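Local coordinates for protein redox-sensitive transcriptional activator OxyR (Porphyromonas gingivalis, PDB 3T22) that probably binds DNA and switches on transcription in response to oxidative stress, as a LysR-type regulator, of which this chain is the regulatory domain, at residues P22-E27 with G199-A204; I52-I57 with L182-D187; Y72-L77 with F151-T156. The protein carries 1 engineered substitution. All coordinates share one frame; numbering follows the deposited sequence.

Interaction 1: residues P22-E27 with G199-A204; sequences PIWKKE and GLLRSA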
# COMPACT_ATOMS: atom_id res chain seq x y z
N PRO A 22 -20.44 -1.41 1.19
CA PRO A 22 -21.75 -1.86 1.71
C PRO A 22 -22.95 -1.12 1.10
O PRO A 22 -24.05 -1.67 1.03
CB PRO A 22 -21.65 -1.59 3.21
CG PRO A 22 -20.66 -0.49 3.34
CD PRO A 22 -19.66 -0.67 2.20
N ILE A 23 -22.74 0.11 0.65
CA ILE A 23 -23.77 0.83 -0.08
C ILE A 23 -24.04 0.17 -1.44
O ILE A 23 -25.17 0.15 -1.89
CB ILE A 23 -23.39 2.30 -0.26
CG1 ILE A 23 -23.37 3.00 1.11
CG2 ILE A 23 -24.33 3.00 -1.22
CD1 ILE A 23 -22.54 4.27 1.14
N TRP A 24 -23.00 -0.39 -2.05
CA TRP A 24 -23.16 -1.17 -3.28
C TRP A 24 -23.94 -2.46 -3.06
O TRP A 24 -24.59 -2.95 -3.98
CB TRP A 24 -21.81 -1.57 -3.87
CG TRP A 24 -21.17 -0.55 -4.72
CD1 TRP A 24 -21.71 0.63 -5.13
CD2 TRP A 24 -19.85 -0.62 -5.27
NE1 TRP A 24 -20.79 1.31 -5.90
CE2 TRP A 24 -19.64 0.56 -6.00
CE3 TRP A 24 -18.82 -1.55 -5.21
CZ2 TRP A 24 -18.45 0.82 -6.68
CZ3 TRP A 24 -17.63 -1.29 -5.87
CH2 TRP A 24 -17.46 -0.11 -6.60
N LYS A 25 -23.84 -3.02 -1.86
CA LYS A 25 -24.55 -4.25 -1.56
C LYS A 25 -26.06 -4.03 -1.39
O LYS A 25 -26.86 -4.65 -2.10
CB LYS A 25 -23.93 -4.99 -0.36
CG LYS A 25 -22.64 -5.74 -0.73
CD LYS A 25 -22.05 -6.57 0.42
CE LYS A 25 -20.87 -7.42 -0.07
NZ LYS A 25 -20.06 -8.03 1.04
N LYS A 26 -26.44 -3.13 -0.49
CA LYS A 26 -27.84 -2.78 -0.28
C LYS A 26 -28.54 -2.38 -1.57
O LYS A 26 -29.66 -2.82 -1.85
CB LYS A 26 -27.97 -1.64 0.73
CG LYS A 26 -27.48 -1.97 2.14
CD LYS A 26 -27.50 -0.72 3.01
CE LYS A 26 -26.88 -0.98 4.38
NZ LYS A 26 -26.74 0.27 5.18
N GLU A 27 -27.93 -1.48 -2.34
CA GLU A 27 -28.62 -0.82 -3.45
C GLU A 27 -28.56 -1.56 -4.79
O GLU A 27 -29.44 -1.40 -5.63
CB GLU A 27 -28.10 0.61 -3.63
CG GLU A 27 -28.84 1.41 -4.68
CD GLU A 27 -30.15 1.97 -4.17
OE1 GLU A 27 -30.52 1.66 -3.02
OE2 GLU A 27 -30.81 2.73 -4.92
N GLY A 199 -24.36 8.13 -8.47
CA GLY A 199 -25.05 8.52 -7.26
C GLY A 199 -24.46 7.84 -6.04
O GLY A 199 -24.21 8.48 -5.02
N LEU A 200 -24.26 6.53 -6.13
CA LEU A 200 -23.76 5.76 -4.99
C LEU A 200 -22.38 6.22 -4.53
O LEU A 200 -22.14 6.40 -3.35
CB LEU A 200 -23.73 4.27 -5.33
CG LEU A 200 -25.10 3.59 -5.47
CD1 LEU A 200 -25.03 2.15 -5.02
CD2 LEU A 200 -26.16 4.35 -4.68
N LEU A 201 -21.48 6.40 -5.49
CA LEU A 201 -20.14 6.89 -5.23
C LEU A 201 -20.14 8.28 -4.60
O LEU A 201 -19.47 8.50 -3.60
CB LEU A 201 -19.34 6.89 -6.53
CG LEU A 201 -19.12 5.45 -7.01
CD1 LEU A 201 -18.79 5.39 -8.48
CD2 LEU A 201 -18.04 4.76 -6.19
N ARG A 202 -20.93 9.19 -5.17
CA ARG A 202 -21.06 10.55 -4.63
C ARG A 202 -21.54 10.50 -3.18
O ARG A 202 -20.98 11.17 -2.30
CB ARG A 202 -21.99 11.41 -5.52
CG ARG A 202 -21.39 11.78 -6.89
CD ARG A 202 -22.43 12.37 -7.88
NE ARG A 202 -21.86 13.39 -8.78
CZ ARG A 202 -22.51 13.97 -9.80
NH1 ARG A 202 -23.77 13.66 -10.09
NH2 ARG A 202 -21.88 14.88 -10.54
N SER A 203 -22.54 9.68 -2.91
CA SER A 203 -23.10 9.55 -1.57
C SER A 203 -22.13 8.94 -0.54
O SER A 203 -22.38 9.01 0.65
CB SER A 203 -24.38 8.73 -1.61
OG SER A 203 -24.14 7.39 -1.22
N ALA A 204 -21.04 8.35 -1.02
CA ALA A 204 -20.07 7.68 -0.15
C ALA A 204 -19.04 8.63 0.48
O ALA A 204 -18.22 8.21 1.31
CB ALA A 204 -19.35 6.55 -0.92
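L200 already points at helix 13-27, and with CG beside the backbone N (chi1 -70°) its methyls reach that helix. E27 has CG anti to the backbone N (chi1 -175°), which brings CG 4.0 Å from L200 CD2. L200 CD1 is the busiest atom of the contact. It lies 3.7 Å from W24 CD1, in the plane of the indole and at its edge. The same CD1 of L200 is 3.7 Å from E27 CB and 3.7 Å from the backbone oxygen I23 O. The side chains of I23 and L200 run past one another head to tail, with I23 CG2 4.0 Å from L200 CD1.

The segments belong to helices 13-27 and 191-203 of the LysR substrate-binding domain, which has the periplasmic-binding-protein type of fold. The axes of the two short helical segments stay 10.2 Å apart and run at 140°, so side chains fill the gap. W24 reaches from the side to L201. Its CZ2 comes 4.0 Å from L201 CD2, obliquely to the ring. W24 NE1 is buried here and has no polar partner in the model. At the other end I23 CD1 touches A204 CB loosely. The S203 hydroxyl donates back to L200 O of its own helix, tilted from the carbonyl plane. L201 and A204 also pack on V20, one turn earlier in helix 13-27, and R19 hydrogen-bonds to A204 O.

Interaction 2: residues I52-I57 with L182-D187; sequences IDMAII and LAVRQD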
# COMPACT_ATOMS: atom_id res chain seq x y z
N ILE A 52 -12.04 -3.63 -19.03
CA ILE A 52 -12.90 -3.17 -17.94
C ILE A 52 -14.00 -2.29 -18.52
O ILE A 52 -13.89 -1.84 -19.67
CB ILE A 52 -12.12 -2.38 -16.87
CG1 ILE A 52 -11.58 -1.09 -17.48
CG2 ILE A 52 -10.97 -3.23 -16.30
CD1 ILE A 52 -10.95 -0.14 -16.46
N ASP A 53 -15.03 -2.04 -17.72
CA ASP A 53 -16.18 -1.22 -18.15
C ASP A 53 -16.19 0.20 -17.57
O ASP A 53 -16.65 1.16 -18.22
CB ASP A 53 -17.49 -1.93 -17.81
CG ASP A 53 -17.51 -3.35 -18.33
OD1 ASP A 53 -16.94 -3.58 -19.42
OD2 ASP A 53 -18.07 -4.23 -17.64
N MET A 54 -15.72 0.34 -16.33
CA MET A 54 -15.64 1.65 -15.70
C MET A 54 -14.33 1.82 -14.98
O MET A 54 -13.74 0.84 -14.54
CB MET A 54 -16.78 1.84 -14.71
CG MET A 54 -18.15 1.67 -15.31
SD MET A 54 -19.39 1.80 -14.03
CE MET A 54 -20.89 1.57 -14.99
N ALA A 55 -13.88 3.06 -14.86
CA ALA A 55 -12.70 3.34 -14.06
C ALA A 55 -12.91 4.59 -13.22
O ALA A 55 -13.36 5.63 -13.73
CB ALA A 55 -11.46 3.48 -14.95
N ILE A 56 -12.57 4.49 -11.95
CA ILE A 56 -12.54 5.64 -11.07
C ILE A 56 -11.12 6.22 -11.06
O ILE A 56 -10.20 5.61 -10.49
CB ILE A 56 -12.94 5.24 -9.65
CG1 ILE A 56 -14.21 4.40 -9.68
CG2 ILE A 56 -13.13 6.48 -8.79
CD1 ILE A 56 -14.59 3.80 -8.34
N ILE A 57 -10.96 7.38 -11.69
CA ILE A 57 -9.65 8.03 -11.83
C ILE A 57 -9.59 9.41 -11.17
O ILE A 57 -10.56 9.84 -10.55
CB ILE A 57 -9.24 8.17 -13.31
CG1 ILE A 57 -10.29 8.96 -14.07
CG2 ILE A 57 -9.01 6.76 -13.95
CD1 ILE A 57 -9.93 9.17 -15.53
N LEU A 182 -15.54 9.26 -12.76
CA LEU A 182 -15.88 7.93 -13.27
C LEU A 182 -15.84 7.95 -14.79
O LEU A 182 -16.63 8.63 -15.41
CB LEU A 182 -17.29 7.53 -12.80
CG LEU A 182 -17.73 6.09 -13.11
CD1 LEU A 182 -17.18 5.13 -12.06
CD2 LEU A 182 -19.26 5.97 -13.21
N ALA A 183 -14.90 7.20 -15.38
CA ALA A 183 -14.78 7.22 -16.83
C ALA A 183 -15.29 5.93 -17.45
O ALA A 183 -15.22 4.85 -16.85
CB ALA A 183 -13.35 7.50 -17.25
N VAL A 184 -15.85 6.05 -18.64
CA VAL A 184 -16.36 4.92 -19.41
C VAL A 184 -16.09 5.13 -20.91
O VAL A 184 -15.65 6.21 -21.32
CB VAL A 184 -17.87 4.75 -19.23
CG1 VAL A 184 -18.24 4.69 -17.75
CG2 VAL A 184 -18.61 5.91 -19.94
N ARG A 185 -16.36 4.09 -21.70
CA ARG A 185 -16.42 4.20 -23.17
C ARG A 185 -17.65 5.02 -23.59
O ARG A 185 -18.73 4.86 -23.02
CB ARG A 185 -16.50 2.82 -23.80
CG ARG A 185 -15.18 2.09 -23.91
CD ARG A 185 -15.34 0.77 -24.66
NE ARG A 185 -15.82 0.97 -26.03
CZ ARG A 185 -15.05 1.23 -27.08
NH1 ARG A 185 -13.74 1.32 -26.96
NH2 ARG A 185 -15.60 1.40 -28.28
N GLN A 186 -17.50 5.89 -24.59
CA GLN A 186 -18.63 6.73 -25.01
C GLN A 186 -19.81 5.89 -25.52
O GLN A 186 -20.97 6.24 -25.29
CB GLN A 186 -18.20 7.73 -26.08
CG GLN A 186 -17.05 8.65 -25.66
CD GLN A 186 -16.75 9.71 -26.73
OE1 GLN A 186 -17.53 9.88 -27.67
NE2 GLN A 186 -15.62 10.41 -26.59
N ASP A 187 -19.52 4.79 -26.20
CA ASP A 187 -20.56 3.91 -26.71
C ASP A 187 -21.14 2.99 -25.63
O ASP A 187 -21.84 2.02 -25.94
CB ASP A 187 -20.03 3.08 -27.90
CG ASP A 187 -18.87 2.15 -27.52
OD1 ASP A 187 -18.65 1.93 -26.31
OD2 ASP A 187 -18.19 1.61 -28.42
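A55 and A183 form an antiparallel hydrogen-bonded pair, the tight part of this contact. A183 N donates to A55 O at 2.7 Å. A55 N returns a bond to A183 O at 3.0 Å. The CA-H groups of M54 and L182 add weaker contacts to the same two oxygens, so each oxygen has both an N-H and a C-H partner. The alanine methyls lie on one face of the sheet, where I57 CD1 comes to 4.2 Å from A183 CB.

I56 and L182 follow as a non-hydrogen-bonded pair, on the face away from the two alanines. L182 has CG anti to its backbone N (chi1 -173°), which swings CD1 across to I56 CG1 at 3.9 Å. Strand 54-57 lies between strand 4-8, to which it runs parallel, and strand 175-185, to which it runs antiparallel. This mixed sheet belongs to the LysR substrate-binding domain. Helix 191-203 covers the I56 and L182 face, where L182 packs on I198 and L201. Helix 40-48 covers the other face, with C43 against A55 and I57.

The alanine pair is buried and close, but toward D53 the strands part. M54 and V184 still run alongside each other, with M54 CG 3.9 Å from V184 CG1. Past V184 the strands diverge, and the second segment enters an exposed turn with Q186 and D187. This loose end is held within its own segment. R185 bonds side-on to D187, NE to OD1 and NH2 to OD2, the latter a 2.6 Å salt bridge. Q186 NE2 also makes a hydrogen bond to L66 O.

Interaction 3: residues Y72-L77 with F151-T156; sequences YYEEFL and FIPQLT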
# COMPACT_ATOMS: atom_id res chain seq x y z
N TYR A 72 -16.22 13.79 -7.00
CA TYR A 72 -15.95 14.71 -5.89
C TYR A 72 -14.58 15.37 -5.99
O TYR A 72 -13.78 14.99 -6.83
CB TYR A 72 -16.09 14.00 -4.54
CG TYR A 72 -15.26 12.75 -4.38
CD1 TYR A 72 -15.81 11.49 -4.60
CD2 TYR A 72 -13.93 12.82 -3.97
CE1 TYR A 72 -15.04 10.33 -4.45
CE2 TYR A 72 -13.17 11.68 -3.79
CZ TYR A 72 -13.73 10.44 -4.04
OH TYR A 72 -12.95 9.32 -3.87
N TYR A 73 -14.32 16.38 -5.16
CA TYR A 73 -13.02 17.05 -5.12
C TYR A 73 -12.27 16.65 -3.84
O TYR A 73 -12.90 16.30 -2.85
CB TYR A 73 -13.18 18.57 -5.16
CG TYR A 73 -13.88 19.11 -6.39
CD1 TYR A 73 -13.16 19.57 -7.47
CD2 TYR A 73 -15.26 19.18 -6.44
CE1 TYR A 73 -13.79 20.07 -8.60
CE2 TYR A 73 -15.91 19.68 -7.56
CZ TYR A 73 -15.17 20.13 -8.64
OH TYR A 73 -15.80 20.62 -9.75
N GLU A 74 -10.94 16.70 -3.87
CA GLU A 74 -10.14 16.14 -2.79
C GLU A 74 -8.80 16.83 -2.62
O GLU A 74 -7.96 16.79 -3.51
CB GLU A 74 -9.90 14.65 -3.05
CG GLU A 74 -9.02 13.96 -2.01
CD GLU A 74 -9.01 12.45 -2.17
OE1 GLU A 74 -8.89 11.98 -3.32
OE2 GLU A 74 -9.14 11.74 -1.16
N GLU A 75 -8.59 17.42 -1.46
CA GLU A 75 -7.33 18.11 -1.17
C GLU A 75 -6.15 17.16 -1.10
O GLU A 75 -6.31 15.99 -0.79
CB GLU A 75 -7.43 18.89 0.15
CG GLU A 75 -8.26 20.15 0.07
CD GLU A 75 -8.04 21.10 1.24
OE1 GLU A 75 -6.95 21.09 1.86
OE2 GLU A 75 -8.97 21.86 1.55
N PHE A 76 -4.97 17.69 -1.40
CA PHE A 76 -3.69 17.08 -1.06
C PHE A 76 -3.35 17.55 0.35
O PHE A 76 -3.54 18.73 0.69
CB PHE A 76 -2.60 17.55 -2.02
CG PHE A 76 -2.85 17.17 -3.44
CD1 PHE A 76 -3.63 17.96 -4.26
CD2 PHE A 76 -2.31 16.01 -3.96
CE1 PHE A 76 -3.87 17.61 -5.55
CE2 PHE A 76 -2.54 15.64 -5.27
CZ PHE A 76 -3.32 16.44 -6.07
N LEU A 77 -2.85 16.65 1.18
CA LEU A 77 -2.47 17.03 2.54
C LEU A 77 -1.03 16.63 2.87
O LEU A 77 -0.55 15.62 2.38
CB LEU A 77 -3.45 16.44 3.55
CG LEU A 77 -4.94 16.79 3.47
CD1 LEU A 77 -5.69 15.98 4.50
CD2 LEU A 77 -5.20 18.29 3.67
N PHE A 151 3.00 13.13 1.28
CA PHE A 151 1.71 13.76 1.01
C PHE A 151 0.59 12.74 0.95
O PHE A 151 0.78 11.62 0.47
CB PHE A 151 1.77 14.62 -0.26
CG PHE A 151 2.64 15.85 -0.12
CD1 PHE A 151 2.15 17.00 0.47
CD2 PHE A 151 3.96 15.84 -0.57
CE1 PHE A 151 2.94 18.12 0.62
CE2 PHE A 151 4.77 16.95 -0.42
CZ PHE A 151 4.25 18.10 0.18
N ILE A 152 -0.58 13.11 1.43
CA ILE A 152 -1.70 12.18 1.46
C ILE A 152 -2.98 12.81 0.92
O ILE A 152 -3.15 14.02 0.99
CB ILE A 152 -1.93 11.66 2.88
CG1 ILE A 152 -2.15 12.84 3.83
CG2 ILE A 152 -0.74 10.81 3.31
CD1 ILE A 152 -2.97 12.50 5.04
N PRO A 153 -3.89 11.98 0.37
CA PRO A 153 -5.20 12.49 -0.05
C PRO A 153 -6.15 12.67 1.15
O PRO A 153 -6.14 11.89 2.11
CB PRO A 153 -5.70 11.40 -0.99
CG PRO A 153 -5.05 10.14 -0.45
CD PRO A 153 -3.69 10.57 -0.00
N GLN A 154 -6.97 13.72 1.08
CA GLN A 154 -7.82 14.16 2.18
C GLN A 154 -8.76 13.10 2.74
O GLN A 154 -9.07 13.10 3.92
CB GLN A 154 -8.62 15.38 1.74
CG GLN A 154 -9.68 15.86 2.71
CD GLN A 154 -10.37 17.11 2.22
OE1 GLN A 154 -10.72 17.22 1.05
NE2 GLN A 154 -10.56 18.07 3.12
N LEU A 155 -9.22 12.20 1.88
CA LEU A 155 -10.23 11.22 2.26
C LEU A 155 -9.63 10.16 3.20
O LEU A 155 -10.36 9.40 3.87
CB LEU A 155 -10.84 10.59 1.01
CG LEU A 155 -12.19 9.88 1.15
CD1 LEU A 155 -13.30 10.84 1.62
CD2 LEU A 155 -12.57 9.21 -0.17
N THR A 156 -8.31 10.11 3.28
CA THR A 156 -7.66 9.17 4.18
C THR A 156 -7.76 9.59 5.65
O THR A 156 -7.56 8.75 6.53
CB THR A 156 -6.17 8.92 3.80
OG1 THR A 156 -5.67 7.82 4.57
CG2 THR A 156 -5.33 10.13 4.07
O HOH W 1 -12.46 18.75 -0.51
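L77 pairs with I152 in a buried antiparallel strand contact near the centre of the chain. Here strand 66-80, in the central sheet of the LysR-type regulatory domain, is paired with strand 149-153. L77 N donates to I152 O and I152 N to L77 O, each at 2.7 Å. F76 and P153 form the next, non-hydrogen-bonded pair. Q154 N then bonds to E75 O at 3.0 Å, just as the chain leaves the strand for a 3-10 turn.

Side chains take over at this turn. E74 has CG anti to the backbone N (chi1 177°) and an extended chain, which carries its carboxylate alongside P153. E74 OE2 accepts L155 N at 3.1 Å through its anti lone pair, while OE1 forms a salt bridge with R178. Q154 stretches back across E75, and its OE1 takes E75 N at 3.3 Å, with the donor well above the amide carbonyl plane. A water lies 2.8 Å from Q154 OE1. L77 CD1 rests 3.6 Å from Q154 CA. The F151 ring turns an edge to L77 O. Farther along, Y72 OH meets L155 CD2 at 3.7 Å, the two side chains crossing at about a right angle.

Strand 175-185 pairs with strand 66-80 as well, and its R175 bridges to E75. Helix 110-119 packs on F76, F151 and P153, and L16 of helix 13-27 packs on Y72 and L155.

Overall arrangement
From the N terminus, helix 13-27 comes first, and its C-terminal end meets helix 191-203, so interaction 1 closes the longest loop. Interaction 2 falls within it, joining strand 54-57 to strand 175-185. Interaction 3 lies within that loop in turn, bringing strand 66-80 to strand 149-153. None of the loops cross. Interactions 1 and 2 touch, because L201 packs on both L182 and I56. Interaction 3 touches neither. It shares the sheet with interaction 2, since strands 66-80 and 175-185 are neighbours. Interactions 1 and 2 bring the late strand 175-185 and helix 191-203 to the early helix 13-27 and strand 54-57, while interaction 3 joins two strands from the middle of the chain.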